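Local coordinates for protein isoaspartyl dipeptidase (Fervidobacterium islandicum, PDB 7CDH) that probably hydrolyses isoaspartyl (beta-aspartyl) dipeptides as a zinc-dependent metallopeptidase of the amidohydrolase family, at residues F194-G199 against R229-Q234; L220-M225 against L236-R241. One frame throughout, in Å; residues are numbered along the deposited sequence.

Contact 1: F194-G199 against R229-Q234; sequences FHVGSG and RKLFEQ. With ZN (zinc ion), chain K.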
loop_
_atom_site.group_PDB
_atom_site.type_symbol
_atom_site.label_atom_id
_atom_site.label_comp_id
_atom_site.label_asym_id
_atom_site.label_seq_id
_atom_site.Cartn_x
_atom_site.Cartn_y
_atom_site.Cartn_z
ATOM N N PHE A 194 -28.111 -11.972 -4.136
ATOM C CA PHE A 194 -27.958 -11.553 -5.549
ATOM C C PHE A 194 -29.113 -10.623 -5.876
ATOM O O PHE A 194 -30.265 -11.055 -5.734
ATOM C CB PHE A 194 -27.965 -12.749 -6.497
ATOM C CG PHE A 194 -26.776 -13.642 -6.319
ATOM C CD1 PHE A 194 -25.545 -13.290 -6.836
ATOM C CD2 PHE A 194 -26.872 -14.804 -5.585
ATOM C CE1 PHE A 194 -24.442 -14.105 -6.648
ATOM C CE2 PHE A 194 -25.761 -15.614 -5.389
ATOM C CZ PHE A 194 -24.552 -15.263 -5.927
ATOM N N HIS A 195 -28.805 -9.381 -6.248
ATOM C CA HIS A 195 -29.743 -8.541 -7.013
ATOM C C HIS A 195 -29.839 -9.117 -8.421
ATOM O O HIS A 195 -28.830 -9.102 -9.148
ATOM C CB HIS A 195 -29.305 -7.089 -7.033
ATOM C CG HIS A 195 -30.051 -6.282 -8.032
ATOM N ND1 HIS A 195 -31.131 -5.510 -7.673
ATOM C CD2 HIS A 195 -29.910 -6.181 -9.375
ATOM C CE1 HIS A 195 -31.606 -4.930 -8.768
ATOM N NE2 HIS A 195 -30.869 -5.317 -9.836
ATOM N N VAL A 196 -31.010 -9.615 -8.800
ATOM C CA VAL A 196 -31.183 -10.151 -10.171
ATOM C C VAL A 196 -31.962 -9.144 -10.999
ATOM O O VAL A 196 -33.108 -8.847 -10.656
ATOM C CB VAL A 196 -31.868 -11.521 -10.198
ATOM C CG1 VAL A 196 -31.888 -12.045 -11.625
ATOM C CG2 VAL A 196 -31.192 -12.507 -9.262
ATOM N N GLY A 197 -31.340 -8.649 -12.058
ATOM C CA GLY A 197 -31.977 -7.700 -12.969
ATOM C C GLY A 197 -32.809 -8.441 -13.990
ATOM O O GLY A 197 -33.155 -9.592 -13.745
ATOM N N SER A 198 -33.103 -7.801 -15.112
ATOM C CA SER A 198 -34.055 -8.317 -16.114
ATOM C C SER A 198 -33.276 -8.909 -17.288
ATOM O O SER A 198 -33.909 -9.278 -18.267
ATOM C CB SER A 198 -34.961 -7.217 -16.529
ATOM O OG SER A 198 -34.184 -6.086 -16.871
ATOM N N GLY A 199 -31.947 -9.005 -17.179
ATOM C CA GLY A 199 -31.108 -9.590 -18.234
ATOM C C GLY A 199 -31.464 -11.043 -18.519
ATOM O O GLY A 199 -31.890 -11.768 -17.595
ATOM N N ARG A 229 -42.656 -13.549 -14.869
ATOM C CA ARG A 229 -43.076 -14.979 -14.800
ATOM C C ARG A 229 -41.868 -15.844 -15.189
ATOM O O ARG A 229 -41.643 -16.840 -14.529
ATOM C CB ARG A 229 -44.314 -15.321 -15.652
ATOM C CG ARG A 229 -44.773 -16.765 -15.448
ATOM C CD ARG A 229 -46.130 -17.225 -15.972
ATOM N NE ARG A 229 -47.262 -16.738 -15.185
ATOM C CZ ARG A 229 -47.988 -15.644 -15.471
ATOM N NH1 ARG A 229 -47.716 -14.898 -16.531
ATOM N NH2 ARG A 229 -48.993 -15.290 -14.688
ATOM N N LYS A 230 -41.116 -15.476 -16.226
ATOM C CA LYS A 230 -39.996 -16.312 -16.724
ATOM C C LYS A 230 -38.942 -16.431 -15.604
ATOM O O LYS A 230 -38.504 -17.567 -15.293
ATOM C CB LYS A 230 -39.471 -15.751 -18.048
ATOM C CG LYS A 230 -38.421 -16.622 -18.728
ATOM C CD LYS A 230 -38.343 -16.468 -20.252
ATOM C CE LYS A 230 -36.947 -16.669 -20.813
ATOM N NZ LYS A 230 -36.211 -15.386 -20.954
ATOM N N LEU A 231 -38.582 -15.327 -14.950
ATOM C CA LEU A 231 -37.598 -15.390 -13.839
ATOM C C LEU A 231 -38.175 -16.204 -12.676
ATOM O O LEU A 231 -37.413 -16.994 -12.054
ATOM C CB LEU A 231 -37.205 -13.989 -13.366
ATOM C CG LEU A 231 -36.110 -13.964 -12.312
ATOM C CD1 LEU A 231 -34.937 -14.847 -12.718
ATOM C CD2 LEU A 231 -35.664 -12.545 -12.056
ATOM N N PHE A 232 -39.444 -16.000 -12.338
ATOM C CA PHE A 232 -40.057 -16.709 -11.189
ATOM C C PHE A 232 -40.083 -18.217 -11.453
ATOM O O PHE A 232 -39.792 -18.998 -10.500
ATOM C CB PHE A 232 -41.428 -16.152 -10.843
ATOM C CG PHE A 232 -42.058 -16.900 -9.708
ATOM C CD1 PHE A 232 -41.536 -16.795 -8.431
ATOM C CD2 PHE A 232 -43.129 -17.761 -9.929
ATOM C CE1 PHE A 232 -42.128 -17.472 -7.371
ATOM C CE2 PHE A 232 -43.697 -18.454 -8.874
ATOM C CZ PHE A 232 -43.212 -18.295 -7.597
ATOM N N GLU A 233 -40.309 -18.647 -12.692
ATOM C CA GLU A 233 -40.294 -20.102 -12.980
ATOM C C GLU A 233 -38.835 -20.621 -12.945
ATOM O O GLU A 233 -38.633 -21.716 -12.392
ATOM C CB GLU A 233 -41.273 -20.431 -14.122
ATOM C CG GLU A 233 -40.940 -19.910 -15.510
ATOM C CD GLU A 233 -42.057 -20.150 -16.535
ATOM O OE1 GLU A 233 -41.751 -20.553 -17.704
ATOM O OE2 GLU A 233 -43.250 -19.941 -16.165
ATOM N N GLN A 234 -37.812 -19.839 -13.306
ATOM C CA GLN A 234 -36.396 -20.198 -12.991
ATOM C C GLN A 234 -36.249 -20.308 -11.456
ATOM O O GLN A 234 -35.553 -21.243 -10.946
ATOM C CB GLN A 234 -35.428 -19.181 -13.593
ATOM C CG GLN A 234 -34.747 -19.549 -14.915
ATOM C CD GLN A 234 -33.331 -18.966 -15.018
ATOM O OE1 GLN A 234 -33.061 -17.765 -14.802
ATOM N NE2 GLN A 234 -32.369 -19.830 -15.334
HETATM ZN ZN ZN K . -31.895 -4.925 -5.788
#

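Contact 2: L220-M225 against L236-R241; sequences LYPTHM and LEFAKR. With ZN (zinc ion), chain K.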
loop_
_atom_site.group_PDB
_atom_site.type_symbol
_atom_site.label_atom_id
_atom_site.label_comp_id
_atom_site.label_asym_id
_atom_site.label_seq_id
_atom_site.Cartn_x
_atom_site.Cartn_y
_atom_site.Cartn_z
ATOM N N LEU A 220 -27.134 -19.227 -1.298
ATOM C CA LEU A 220 -27.428 -18.458 -2.532
ATOM C C LEU A 220 -28.870 -17.997 -2.454
ATOM O O LEU A 220 -29.757 -18.823 -2.487
ATOM C CB LEU A 220 -27.197 -19.309 -3.775
ATOM C CG LEU A 220 -25.875 -20.069 -3.849
ATOM C CD1 LEU A 220 -25.831 -20.914 -5.120
ATOM C CD2 LEU A 220 -24.658 -19.140 -3.766
ATOM N N TYR A 221 -29.063 -16.697 -2.369
ATOM C CA TYR A 221 -30.330 -16.080 -1.972
ATOM C C TYR A 221 -30.599 -14.979 -2.965
ATOM O O TYR A 221 -30.268 -13.841 -2.700
ATOM C CB TYR A 221 -30.157 -15.543 -0.562
ATOM C CG TYR A 221 -31.402 -14.999 0.075
ATOM C CD1 TYR A 221 -32.595 -15.709 0.065
ATOM C CD2 TYR A 221 -31.368 -13.801 0.755
ATOM C CE1 TYR A 221 -33.730 -15.224 0.700
ATOM C CE2 TYR A 221 -32.492 -13.299 1.387
ATOM C CZ TYR A 221 -33.677 -14.007 1.359
ATOM O OH TYR A 221 -34.751 -13.499 2.025
ATOM N N PRO A 222 -31.128 -15.296 -4.161
ATOM C CA PRO A 222 -31.470 -14.267 -5.143
ATOM C C PRO A 222 -32.726 -13.486 -4.740
ATOM O O PRO A 222 -33.569 -14.096 -4.180
ATOM C CB PRO A 222 -31.729 -15.083 -6.405
ATOM C CG PRO A 222 -32.276 -16.389 -5.882
ATOM C CD PRO A 222 -31.439 -16.650 -4.640
ATOM N N THR A 223 -32.831 -12.197 -5.073
ATOM C CA THR A 223 -34.050 -11.380 -4.834
ATOM C C THR A 223 -34.573 -10.856 -6.182
ATOM O O THR A 223 -33.942 -11.152 -7.209
ATOM C CB THR A 223 -33.796 -10.302 -3.764
ATOM O OG1 THR A 223 -35.042 -9.649 -3.491
ATOM C CG2 THR A 223 -32.755 -9.283 -4.170
ATOM N N HIS A 224 -35.689 -10.117 -6.166
ATOM C CA HIS A 224 -36.416 -9.626 -7.368
ATOM C C HIS A 224 -36.855 -10.807 -8.223
ATOM O O HIS A 224 -36.935 -10.676 -9.408
ATOM C CB HIS A 224 -35.568 -8.640 -8.189
ATOM C CG HIS A 224 -34.981 -7.608 -7.301
ATOM N ND1 HIS A 224 -35.759 -6.912 -6.404
ATOM C CD2 HIS A 224 -33.707 -7.233 -7.091
ATOM C CE1 HIS A 224 -34.993 -6.140 -5.673
ATOM N NE2 HIS A 224 -33.739 -6.317 -6.079
ATOM N N MET A 225 -37.113 -11.935 -7.605
ATOM C CA MET A 225 -37.416 -13.192 -8.322
ATOM C C MET A 225 -38.885 -13.251 -8.781
ATOM O O MET A 225 -39.169 -14.158 -9.517
ATOM C CB MET A 225 -37.048 -14.368 -7.426
ATOM C CG MET A 225 -35.541 -14.470 -7.307
ATOM S SD MET A 225 -34.695 -14.632 -8.901
ATOM C CE MET A 225 -35.245 -16.264 -9.397
ATOM N N LEU A 236 -38.633 -21.201 -9.157
ATOM C CA LEU A 236 -39.259 -22.461 -8.660
ATOM C C LEU A 236 -38.375 -23.654 -9.016
ATOM O O LEU A 236 -38.301 -24.585 -8.212
ATOM C CB LEU A 236 -40.665 -22.634 -9.225
ATOM C CG LEU A 236 -41.684 -21.614 -8.741
ATOM C CD1 LEU A 236 -43.033 -21.875 -9.377
ATOM C CD2 LEU A 236 -41.776 -21.611 -7.227
ATOM N N GLU A 237 -37.655 -23.614 -10.125
ATOM C CA GLU A 237 -36.714 -24.718 -10.413
ATOM C C GLU A 237 -35.610 -24.696 -9.351
ATOM O O GLU A 237 -35.203 -25.801 -8.886
ATOM C CB GLU A 237 -36.172 -24.659 -11.836
ATOM C CG GLU A 237 -35.256 -25.850 -12.130
ATOM C CD GLU A 237 -35.835 -27.222 -11.770
ATOM O OE1 GLU A 237 -35.068 -28.058 -11.171
ATOM O OE2 GLU A 237 -37.068 -27.436 -12.065
ATOM N N PHE A 238 -35.191 -23.496 -8.926
ATOM C CA PHE A 238 -34.131 -23.301 -7.904
ATOM C C PHE A 238 -34.650 -23.792 -6.545
ATOM O O PHE A 238 -33.879 -24.488 -5.834
ATOM C CB PHE A 238 -33.669 -21.835 -7.910
ATOM C CG PHE A 238 -32.544 -21.507 -6.970
ATOM C CD1 PHE A 238 -31.255 -21.895 -7.260
ATOM C CD2 PHE A 238 -32.780 -20.818 -5.798
ATOM C CE1 PHE A 238 -30.220 -21.598 -6.396
ATOM C CE2 PHE A 238 -31.742 -20.525 -4.925
ATOM C CZ PHE A 238 -30.455 -20.889 -5.244
ATOM N N ALA A 239 -35.885 -23.440 -6.169
ATOM C CA ALA A 239 -36.567 -23.954 -4.943
ATOM C C ALA A 239 -36.624 -25.479 -4.960
ATOM O O ALA A 239 -36.356 -26.074 -3.883
ATOM C CB ALA A 239 -37.972 -23.422 -4.784
ATOM N N LYS A 240 -36.961 -26.080 -6.114
ATOM C CA LYS A 240 -37.137 -27.553 -6.202
ATOM C C LYS A 240 -35.803 -28.197 -5.867
ATOM O O LYS A 240 -35.825 -29.274 -5.297
ATOM C CB LYS A 240 -37.637 -28.057 -7.554
ATOM C CG LYS A 240 -39.145 -27.968 -7.734
ATOM C CD LYS A 240 -39.563 -28.078 -9.178
ATOM C CE LYS A 240 -40.930 -27.497 -9.429
ATOM N NZ LYS A 240 -41.068 -27.112 -10.853
ATOM N N ARG A 241 -34.683 -27.521 -6.100
ATOM C CA ARG A 241 -33.377 -28.120 -5.732
ATOM C C ARG A 241 -32.960 -27.779 -4.308
ATOM O O ARG A 241 -31.865 -28.199 -3.945
ATOM C CB ARG A 241 -32.309 -27.692 -6.726
ATOM C CG ARG A 241 -32.759 -27.882 -8.156
ATOM C CD ARG A 241 -31.569 -28.119 -9.017
ATOM N NE ARG A 241 -31.914 -27.925 -10.414
ATOM C CZ ARG A 241 -31.019 -27.899 -11.389
ATOM N NH1 ARG A 241 -29.729 -28.027 -11.098
ATOM N NH2 ARG A 241 -31.411 -27.712 -12.639
HETATM ZN ZN ZN K . -31.895 -4.925 -5.788
#

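Contact 1: F194-G199 against R229-Q234
Val196 and Leu231 meet methyl to methyl where the end of a strand faces the first turns of helix 229-240. Take Leu231 from the backbone outward. Its CB points toward the strand but is still 5.9 Å from CG1 of Val196, and CG, set anti to the backbone N (chi1 -175°), carries the branch further across. CD2 is the tip that arrives, 3.8 Å from CG1 of Val196, and it also lies 4.2 Å from the carbonyl O of Gly197, a loose van der Waals approach. CD1 stands slightly further back, 4.3 Å from the same CG1 of Val196. Beside this pair the sulfur of Met225 packs on the Leu231 fork, while a glycerol, probably from the crystallisation liquor, lies near the side chain of Leu231.

Val196 answers with one branch. CG1 stands anti to its N (chi1 -175°) and takes Leu231, whereas CG2 turns to Pro222 of the neighbouring strand. The carbonyl of Val196 is hydrogen-bonded by Arg227 NE, so the strand end is also tied to the loop just before the helix. No hydrogen bond joins the two segments: this is a small, buried, apolar touch.

One residue earlier, His195 points to the other side of the strand and binds zinc through ND1 at 2.1 Å. Its NE2 is hydrogen-bonded to Asp161 OD2, a second-shell carboxylate that helps fix the ring's rotation; Glu156 and His224 complete the protein ligands of this zinc. A strand that offers a metal ligand to the centre with one residue and a hydrophobic side chain to the outer helices with the next is characteristic of the TIM-barrel fold of the amidohydrolases.

Contact 2: L220-M225 against L236-R241
Phe238 carries this contact, reaching from the last turns of helix 229-240 to Leu220 and Pro222 on the strand. Along 236-241, Leu236 contributes its backbone: its carbonyl accepts the amide of Lys240, one of the backbone bonds of this last turn. Glu237 takes no part in the touch and pairs instead with Arg241.

Phe238 follows, with CG anti to the backbone N (chi1 -177°), which sends the ring out from the helix to the strand. There its outer edge does the touching. CZ lies 3.5 Å from the carbonyl O of Leu220, which sits in the ring plane just beyond the rim, and the same CZ packs 3.9 Å from CB of Leu220. The next ring atom, CE2, meets CD of Pro222 at 3.9 Å, an oblique approach.

Arg241 ends the segment where the helix gives out. Its NE donates to OE1 of Glu237 at 3.2 Å, nearly straight at 167° and in the guanidinium plane, using the anti lone pair of the carboxylate; this salt bridge ties one turn to the next. A second carboxylate, Glu211, pairs with its NH1.

The Phe238 ring is thus lodged among strand 220-223, Phe207 of helix 204-212 and Ile245 of strand 245-248, joining the barrel wall to its outer helices.

From the N terminus the four segments come in the order 194-199, 220-225, 229-234, 236-241, so the two contacts cross. Contact 1 closes a loop of 29 residues that takes in helix 204-212 and strand 220-223; contact 2 closes a shorter one of 10, mostly helix. Both end on helix 229-240, contact 1 on its first half and contact 2 toward its far end, and both start from adjacent parallel strands, joined by the probable hydrogen bond from Thr223 N to Phe194 O at 2.9 Å. One helix therefore spans two barrel strands; His195 on the first strand and His224 in the loop after the second bind the same zinc.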